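PDB 2WTB: fatty acid multifunctional protein (atmfp2) from Arabidopsis thaliana, which catalyses the hydration of long-chain 2-enoyl-CoAs and the dehydrogenation of 3-hydroxyacyl-CoAs of varied chain length in peroxisomal fatty acid beta-oxidation. Local coordinates for residues A[162-167]-A[250-255]; A[421-426]-A[442-447]. All blocks are in the same frame, centred on the assembly; numbering follows the deposited sequence.

Overall arrangement
Both segments of contact 1 precede those of contact 2 along the chain. Contact 1 packs helix 160-169, in the enoyl-CoA hydratase/isomerase family region, against helix 247-260 further along the chain. Contact 2 pairs strands 422-425 and 445-450 in the eight-stranded mixed sheet of the NAD-binding domain of the 3-hydroxyacyl-CoA dehydrogenase part. They share no helix, strand or sheet. Their centres lie about 48 Å apart, flanking the middle of the molecule, and their nearest atoms are about 34 Å apart. Side chains hold the first, mainly backbone bonds the second. The wide separation fits an enzyme with isomerase and epimerase activities in its N-terminal region and dehydrogenase activity in its C-terminal region.

Contact 1 of 2, residues A[162-167]-A[250-255]; sequences KALEMI and MCLDAI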
loop_
_atom_site.group_PDB
_atom_site.type_symbol
_atom_site.label_atom_id
_atom_site.label_comp_id
_atom_site.label_asym_id
_atom_site.label_seq_id
_atom_site.Cartn_x
_atom_site.Cartn_y
_atom_site.Cartn_z
ATOM N N LYS A 162 -4.061 24.527 0.911
ATOM C CA LYS A 162 -4.849 23.301 0.880
ATOM C C LYS A 162 -4.512 22.467 -0.347
ATOM O O LYS A 162 -4.363 21.248 -0.257
ATOM C CB LYS A 162 -6.343 23.617 0.897
ATOM C CG LYS A 162 -7.215 22.392 1.080
ATOM C CD LYS A 162 -6.804 21.627 2.325
ATOM C CE LYS A 162 -7.745 20.468 2.608
ATOM N NZ LYS A 162 -7.327 19.707 3.823
ATOM N N ALA A 163 -4.398 23.130 -1.493
ATOM C CA ALA A 163 -4.052 22.450 -2.734
ATOM C C ALA A 163 -2.748 21.683 -2.563
ATOM O O ALA A 163 -2.638 20.526 -2.970
ATOM C CB ALA A 163 -3.935 23.450 -3.871
ATOM N N LEU A 164 -1.767 22.339 -1.952
ATOM C CA LEU A 164 -0.469 21.728 -1.711
ATOM C C LEU A 164 -0.601 20.507 -0.816
ATOM O O LEU A 164 0.064 19.497 -1.034
ATOM C CB LEU A 164 0.505 22.735 -1.089
ATOM C CG LEU A 164 1.156 23.715 -2.065
ATOM C CD1 LEU A 164 2.235 24.522 -1.369
ATOM C CD2 LEU A 164 1.733 22.969 -3.252
ATOM N N GLU A 165 -1.459 20.606 0.194
ATOM C CA GLU A 165 -1.680 19.485 1.096
ATOM C C GLU A 165 -2.283 18.315 0.334
ATOM O O GLU A 165 -1.766 17.202 0.382
ATOM C CB GLU A 165 -2.597 19.884 2.251
ATOM C CG GLU A 165 -2.911 18.737 3.200
ATOM C CD GLU A 165 -4.107 19.023 4.086
ATOM O OE1 GLU A 165 -4.519 20.200 4.167
ATOM O OE2 GLU A 165 -4.636 18.073 4.701
ATOM N N MET A 166 -3.373 18.579 -0.380
ATOM C CA MET A 166 -4.081 17.542 -1.122
ATOM C C MET A 166 -3.187 16.856 -2.153
ATOM O O MET A 166 -3.133 15.626 -2.217
ATOM C CB MET A 166 -5.317 18.122 -1.811
ATOM C CG MET A 166 -6.390 18.615 -0.859
ATOM S SD MET A 166 -7.801 19.327 -1.728
ATOM C CE MET A 166 -8.389 17.905 -2.642
ATOM N N ILE A 167 -2.488 17.652 -2.955
ATOM C CA ILE A 167 -1.653 17.107 -4.020
ATOM C C ILE A 167 -0.445 16.342 -3.480
ATOM O O ILE A 167 -0.085 15.287 -3.999
ATOM C CB ILE A 167 -1.173 18.207 -4.977
ATOM C CG1 ILE A 167 -2.364 18.838 -5.693
ATOM C CG2 ILE A 167 -0.186 17.642 -5.986
ATOM C CD1 ILE A 167 -1.968 19.776 -6.812
ATOM N N MET A 250 8.907 18.165 -9.165
ATOM C CA MET A 250 8.562 18.437 -10.553
ATOM C C MET A 250 7.127 18.936 -10.656
ATOM O O MET A 250 6.789 19.712 -11.550
ATOM C CB MET A 250 8.742 17.183 -11.408
ATOM C CG MET A 250 10.167 16.657 -11.459
ATOM S SD MET A 250 10.312 15.147 -12.438
ATOM C CE MET A 250 12.083 14.878 -12.385
ATOM N N CYS A 251 6.286 18.487 -9.729
ATOM C CA CYS A 251 4.890 18.901 -9.696
ATOM C C CYS A 251 4.765 20.300 -9.107
ATOM O O CYS A 251 3.917 21.088 -9.528
ATOM C CB CYS A 251 4.053 17.911 -8.881
ATOM S SG CYS A 251 2.326 18.401 -8.661
ATOM N N LEU A 252 5.611 20.601 -8.127
ATOM C CA LEU A 252 5.619 21.920 -7.510
ATOM C C LEU A 252 6.071 22.973 -8.514
ATOM O O LEU A 252 5.627 24.120 -8.466
ATOM C CB LEU A 252 6.521 21.935 -6.277
ATOM C CG LEU A 252 6.007 21.136 -5.078
ATOM C CD1 LEU A 252 7.098 20.973 -4.030
ATOM C CD2 LEU A 252 4.773 21.796 -4.482
ATOM N N ASP A 253 6.953 22.573 -9.423
ATOM C CA ASP A 253 7.394 23.451 -10.500
ATOM C C ASP A 253 6.205 23.948 -11.315
ATOM O O ASP A 253 6.026 25.152 -11.496
ATOM C CB ASP A 253 8.378 22.726 -11.419
ATOM C CG ASP A 253 9.745 22.561 -10.793
ATOM O OD1 ASP A 253 10.037 23.273 -9.810
ATOM O OD2 ASP A 253 10.529 21.722 -11.289
ATOM N N ALA A 254 5.400 23.012 -11.807
ATOM C CA ALA A 254 4.238 23.352 -12.616
ATOM C C ALA A 254 3.309 24.303 -11.873
ATOM O O ALA A 254 2.668 25.162 -12.483
ATOM C CB ALA A 254 3.488 22.091 -13.025
ATOM N N ILE A 255 3.240 24.148 -10.555
ATOM C CA ILE A 255 2.365 24.981 -9.737
ATOM C C ILE A 255 2.886 26.413 -9.673
ATOM O O ILE A 255 2.130 27.368 -9.859
ATOM C CB ILE A 255 2.201 24.409 -8.310
ATOM C CG1 ILE A 255 1.599 23.002 -8.363
ATOM C CG2 ILE A 255 1.327 25.320 -7.464
ATOM C CD1 ILE A 255 1.281 22.412 -7.003
#
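In both L164 and L252 CG stands anti to the carbonyl carbon (chi1 -80° and -70°), and this torsion with an extended chi2 brings each CD2 to the partner helix, the two helices running roughly antiparallel. I167 and I255 carry CG1 in the same position, anti to the carbonyl carbon, and with chi2 extended each holds CD1 at the end of its chain, toward the other. The helix axes are 11.9 Å apart at closest approach, so branch ends do all the touching. CD2 of L164 meets CD2 of L252 at 3.5 Å, the two leucines crossing at about a right angle. The same L164 CD2 lies 3.8 Å from I255 CD1, with the chains oblique. I167 and I255 meet tip to tip, CD1 to CD1 at 4.2 Å. C251 SG, anti to its backbone N, reaches the other branch of I167, 3.7 Å from CG2. L154 of helix 150-158 also packs on I167, and I230 and A234 of helix 224-241 on L164. The side chain of I167 comes within about 7 Å of that of E139, the predicted proton acceptor. With no hydrogen bond between the segments, this buried interface rests on apolar contact alone and joins helix 247-260 to the helix beside the predicted hydratase site.

Contact 2 of 2, residues A[421-426]-A[442-447]; sequences CILASN and QDRIVG
This is a parallel strand pairing in the Rossmann-type NAD-binding domain, between strands 422-425 and 445-450 of a beta-alpha-beta unit whose short connecting helix is 432-435. L423, A424 and S425 pair with I445, V446 and G447. L423 N gives a 2.8 Å hydrogen bond to R444 O, and V446 N one of 3.2 Å to L423 O, each donor standing above the carbonyl plane. S425 N instead reaches V446 O at 2.9 Å nearly along the C=O axis. On one face of the sheet V446 CG1, set between the backbone N and the carbonyl carbon (chi1 67°), touches A424 CB and I422 CG2, with V472 of helix 470-482 covering I422 and V446. The other face carries L423 and I445, with L423 CB 3.7 Å from I445 CG1 and F410 of helix 403-416 packed on both; there S425 OG bonds to E397 OE1. At the N-terminal end of the pairing the R444 side chain bends at chi3 (-76°) so that NH1 meets C421 O at 3.2 Å, in the carbonyl plane on a lone pair. NH2 makes a weak hydrogen bond to S441 OG, and E414 touches the arginine. L423 CD2 lies 4.2 Å above one guanidinium face, over its centre. The buried guanidinium thus prolongs the backbone ladder by one side-chain bond, under apolar cover from L423.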
loop_
_atom_site.group_PDB
_atom_site.type_symbol
_atom_site.label_atom_id
_atom_site.label_comp_id
_atom_site.label_asym_id
_atom_site.label_seq_id
_atom_site.Cartn_x
_atom_site.Cartn_y
_atom_site.Cartn_z
ATOM N N CYS A 421 -15.523 -25.507 10.254
ATOM C CA CYS A 421 -14.725 -24.447 10.863
ATOM C C CYS A 421 -13.267 -24.473 10.412
ATOM O O CYS A 421 -12.635 -25.530 10.382
ATOM C CB CYS A 421 -14.801 -24.543 12.385
ATOM S SG CYS A 421 -13.972 -23.206 13.244
ATOM N N ILE A 422 -12.740 -23.303 10.064
ATOM C CA ILE A 422 -11.352 -23.186 9.624
ATOM C C ILE A 422 -10.388 -23.250 10.806
ATOM O O ILE A 422 -10.563 -22.544 11.799
ATOM C CB ILE A 422 -11.120 -21.885 8.833
ATOM C CG1 ILE A 422 -11.905 -21.920 7.521
ATOM C CG2 ILE A 422 -9.638 -21.683 8.562
ATOM C CD1 ILE A 422 -11.867 -20.627 6.751
ATOM N N LEU A 423 -9.378 -24.106 10.695
ATOM C CA LEU A 423 -8.405 -24.291 11.765
ATOM C C LEU A 423 -7.100 -23.562 11.454
ATOM O O LEU A 423 -6.096 -24.179 11.095
ATOM C CB LEU A 423 -8.147 -25.782 12.003
ATOM C CG LEU A 423 -9.142 -26.530 12.899
ATOM C CD1 LEU A 423 -10.550 -25.959 12.786
ATOM C CD2 LEU A 423 -9.136 -28.024 12.594
ATOM N N ALA A 424 -7.126 -22.242 11.601
ATOM C CA ALA A 424 -5.989 -21.408 11.239
ATOM C C ALA A 424 -5.050 -21.174 12.418
ATOM O O ALA A 424 -5.479 -21.140 13.572
ATOM C CB ALA A 424 -6.472 -20.081 10.672
ATOM N N SER A 425 -3.766 -21.011 12.115
ATOM C CA SER A 425 -2.761 -20.749 13.139
ATOM C C SER A 425 -1.897 -19.543 12.797
ATOM O O SER A 425 -1.538 -19.327 11.640
ATOM C CB SER A 425 -1.871 -21.972 13.351
ATOM O OG SER A 425 -0.721 -21.629 14.101
ATOM N N ASN A 426 -1.567 -18.765 13.822
ATOM C CA ASN A 426 -0.717 -17.593 13.674
ATOM C C ASN A 426 0.749 -17.948 13.932
ATOM O O ASN A 426 1.597 -17.070 14.104
ATOM C CB ASN A 426 -1.188 -16.491 14.629
ATOM C CG ASN A 426 -0.265 -15.287 14.644
ATOM O OD1 ASN A 426 -0.018 -14.662 13.612
ATOM N ND2 ASN A 426 0.246 -14.951 15.822
ATOM N N GLN A 442 -6.535 -32.038 8.116
ATOM C CA GLN A 442 -5.440 -31.386 7.401
ATOM C C GLN A 442 -5.933 -30.433 6.316
ATOM O O GLN A 442 -5.233 -29.497 5.936
ATOM C CB GLN A 442 -4.489 -32.424 6.798
ATOM C CG GLN A 442 -3.676 -33.197 7.824
ATOM C CD GLN A 442 -4.513 -34.172 8.629
ATOM O OE1 GLN A 442 -5.522 -34.691 8.149
ATOM N NE2 GLN A 442 -4.093 -34.432 9.861
ATOM N N ASP A 443 -7.141 -30.669 5.818
ATOM C CA ASP A 443 -7.697 -29.822 4.773
ATOM C C ASP A 443 -8.209 -28.501 5.341
ATOM O O ASP A 443 -8.388 -27.527 4.607
ATOM C CB ASP A 443 -8.827 -30.545 4.045
ATOM C CG ASP A 443 -10.026 -30.790 4.934
ATOM O OD1 ASP A 443 -9.841 -31.317 6.054
ATOM O OD2 ASP A 443 -11.154 -30.455 4.513
ATOM N N ARG A 444 -8.438 -28.473 6.650
ATOM C CA ARG A 444 -8.996 -27.297 7.311
ATOM C C ARG A 444 -7.925 -26.450 7.987
ATOM O O ARG A 444 -8.202 -25.341 8.447
ATOM C CB ARG A 444 -10.033 -27.715 8.355
ATOM C CG ARG A 444 -11.374 -28.137 7.792
ATOM C CD ARG A 444 -12.415 -28.214 8.896
ATOM N NE ARG A 444 -12.260 -29.406 9.725
ATOM C CZ ARG A 444 -12.688 -29.504 10.980
ATOM N NH1 ARG A 444 -13.283 -28.472 11.561
ATOM N NH2 ARG A 444 -12.511 -30.629 11.658
ATOM N N ILE A 445 -6.708 -26.977 8.062
ATOM C CA ILE A 445 -5.623 -26.288 8.755
ATOM C C ILE A 445 -4.825 -25.390 7.815
ATOM O O ILE A 445 -4.267 -25.852 6.819
ATOM C CB ILE A 445 -4.682 -27.282 9.463
ATOM C CG1 ILE A 445 -5.391 -27.906 10.666
ATOM C CG2 ILE A 445 -3.408 -26.586 9.908
ATOM C CD1 ILE A 445 -4.670 -29.092 11.253
ATOM N N VAL A 446 -4.784 -24.102 8.143
ATOM C CA VAL A 446 -4.109 -23.110 7.315
ATOM C C VAL A 446 -3.337 -22.123 8.188
ATOM O O VAL A 446 -3.565 -22.042 9.395
ATOM C CB VAL A 446 -5.117 -22.346 6.430
ATOM C CG1 VAL A 446 -6.031 -21.484 7.287
ATOM C CG2 VAL A 446 -4.396 -21.504 5.383
ATOM N N GLY A 447 -2.419 -21.381 7.577
ATOM C CA GLY A 447 -1.618 -20.413 8.303
ATOM C C GLY A 447 -2.068 -18.981 8.087
ATOM O O GLY A 447 -2.005 -18.459 6.975
#